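Long-range contact in paternally-expressed gene 3 protein (Homo sapiens, PDB 4BHX), which mediates homo- or heterodimerization through its SCAN domain to control gene expression, and acts in p53-linked apoptosis and NF-kappa-B signalling: residues A[56-61]-A[80-85]. Sequence-based numbering, arbitrary orientation.
With EDO (1,2-ethanediol), chain G.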
# COMPACT_ATOMS: atom_id res chain seq x y z
N GLU A 56 -2.70 4.17 -1.36
CA GLU A 56 -2.71 3.53 -0.07
C GLU A 56 -3.65 4.27 0.88
O GLU A 56 -4.52 3.65 1.55
CB GLU A 56 -1.34 3.46 0.56
CG GLU A 56 -1.37 2.77 1.92
CD GLU A 56 -0.08 2.83 2.69
OE1 GLU A 56 0.78 3.80 2.53
OE2 GLU A 56 0.15 1.84 3.43
N GLN A 57 -3.52 5.58 0.90
CA GLN A 57 -4.36 6.44 1.78
C GLN A 57 -5.84 6.42 1.33
O GLN A 57 -6.73 6.19 2.13
CB GLN A 57 -3.76 7.85 1.90
CG GLN A 57 -4.58 8.72 2.86
CD GLN A 57 -4.57 8.24 4.27
OE1 GLN A 57 -3.60 7.62 4.74
NE2 GLN A 57 -5.64 8.51 4.97
N TYR A 58 -6.08 6.53 0.02
CA TYR A 58 -7.42 6.51 -0.54
C TYR A 58 -8.16 5.23 -0.18
O TYR A 58 -9.32 5.32 0.29
CB TYR A 58 -7.44 6.71 -2.07
CG TYR A 58 -8.68 7.42 -2.66
CD1 TYR A 58 -9.97 7.25 -2.10
CD2 TYR A 58 -8.56 8.20 -3.80
CE1 TYR A 58 -11.08 7.91 -2.64
CE2 TYR A 58 -9.64 8.90 -4.31
CZ TYR A 58 -10.91 8.72 -3.75
OH TYR A 58 -11.96 9.41 -4.30
N LEU A 59 -7.49 4.09 -0.30
CA LEU A 59 -8.10 2.79 0.01
C LEU A 59 -8.57 2.74 1.49
O LEU A 59 -9.63 2.14 1.79
CB LEU A 59 -7.14 1.66 -0.31
CG LEU A 59 -6.92 1.49 -1.83
CD1 LEU A 59 -5.87 0.39 -1.99
CD2 LEU A 59 -8.23 1.16 -2.58
N THR A 60 -7.86 3.41 2.40
CA THR A 60 -8.28 3.41 3.77
C THR A 60 -9.50 4.30 4.06
O THR A 60 -10.18 4.08 5.03
CB THR A 60 -7.13 3.80 4.72
OG1 THR A 60 -6.94 5.22 4.67
CG2 THR A 60 -5.90 3.09 4.36
N ILE A 61 -9.76 5.35 3.30
CA ILE A 61 -10.83 6.25 3.60
C ILE A 61 -12.14 5.92 2.86
O ILE A 61 -13.11 6.62 3.04
CB ILE A 61 -10.44 7.73 3.42
CG1 ILE A 61 -10.24 8.14 1.97
CG2 ILE A 61 -9.21 7.98 4.29
CD1 ILE A 61 -10.20 9.62 1.73
N LYS A 80 -8.46 4.54 -11.67
CA LYS A 80 -9.34 3.46 -11.75
C LYS A 80 -10.35 3.64 -10.63
O LYS A 80 -11.56 3.82 -10.88
CB LYS A 80 -8.52 2.26 -11.53
CG LYS A 80 -9.11 0.97 -11.96
CD LYS A 80 -8.00 0.16 -12.62
CE LYS A 80 -8.45 -1.25 -12.97
NZ LYS A 80 -7.56 -2.31 -12.41
N LEU A 81 -9.83 3.68 -9.39
CA LEU A 81 -10.61 3.75 -8.16
C LEU A 81 -11.65 4.84 -8.26
O LEU A 81 -12.80 4.62 -7.90
CB LEU A 81 -9.66 3.96 -6.92
CG LEU A 81 -10.26 4.10 -5.51
CD1 LEU A 81 -11.07 2.89 -5.14
CD2 LEU A 81 -9.20 4.37 -4.42
N VAL A 82 -11.25 6.01 -8.75
CA VAL A 82 -12.11 7.15 -8.89
C VAL A 82 -13.25 6.92 -9.89
O VAL A 82 -14.39 7.38 -9.67
CB VAL A 82 -11.35 8.39 -9.38
CG1 VAL A 82 -12.32 9.41 -9.99
CG2 VAL A 82 -10.60 9.03 -8.22
N THR A 83 -12.95 6.23 -10.99
CA THR A 83 -13.99 6.04 -12.03
C THR A 83 -14.94 4.96 -11.55
O THR A 83 -16.18 5.07 -11.69
CB THR A 83 -13.38 5.68 -13.39
OG1 THR A 83 -12.57 4.50 -13.28
CG2 THR A 83 -12.55 6.87 -13.88
N LEU A 84 -14.35 3.99 -10.88
CA LEU A 84 -15.14 3.01 -10.21
C LEU A 84 -16.09 3.64 -9.16
O LEU A 84 -17.31 3.41 -9.20
CB LEU A 84 -14.20 2.00 -9.60
CG LEU A 84 -14.84 0.89 -8.86
CD1 LEU A 84 -15.65 0.02 -9.82
CD2 LEU A 84 -13.75 0.11 -8.16
N LEU A 85 -15.58 4.48 -8.27
CA LEU A 85 -16.47 5.06 -7.29
C LEU A 85 -17.46 6.01 -7.98
O LEU A 85 -18.53 6.27 -7.49
CB LEU A 85 -15.69 5.76 -6.17
CG LEU A 85 -14.64 4.93 -5.41
CD1 LEU A 85 -13.58 5.85 -4.82
CD2 LEU A 85 -15.19 4.03 -4.31
C1 EDO G . -8.80 -1.09 1.98
O1 EDO G . -7.65 -1.77 1.45
C2 EDO G . -10.09 -1.23 1.18
O2 EDO G . -10.61 0.08 0.96
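Lys80 O is gripped by two good donors, the backbone Leu84 N at 2.8 Å, continuing the helix, and the hydroxyl Thr83 OG1 at 2.7 Å, which lies in the carbonyl plane on a lone pair (C=O...OG1 125°); Thr83 N adds a weak bond. Thr60 makes the same local bond in the other segment, OG1 to Gln57 O. Neither bond crosses between the segments, whose contact is wholly apolar and hinges on Tyr58. CB of Tyr58 already points at residues 80-85, and chi1 of -149°, about 30° from anti, sets how the ring is turned there. The methyl Leu81 CD2 sits 3.5 Å above one ring face, offset toward the rim on the CG side (CD2 to CG 3.6 Å), a CH-pi contact. Leu81, its CG anti to the backbone N, crosses the Tyr58 side chain obliquely. Further out along the ring, Val82 CG2 meets Tyr58 CE2 at 4.0 Å, its side chain crossing at about a right angle, while Leu85 CD1 comes tip to tip with the phenol end, 3.9 Å from Tyr58 CE1. Within the all-helical SCAN domain, the dimerization module of this zinc-finger protein, the contact joins residues 56-61 of helix 46-61 to helix 78-85. The two segments run at 26° to each other, and their short axes come no closer than 11.8 Å, a spacing spanned by the side chains of Tyr58, Leu59, Leu81, Val82 and Leu85. Leu59, one residue on from the tyrosine, reaches in with CD2, which touches the same Leu81 CD2 at 3.8 Å, so one methyl serves both residues. Val70 of helix 67-73 touches Leu59, Leu81 and Leu85. Leu59 O accepts a very short bond from O2 of a 1,2-ethanediol, probably from the crystallisation liquor.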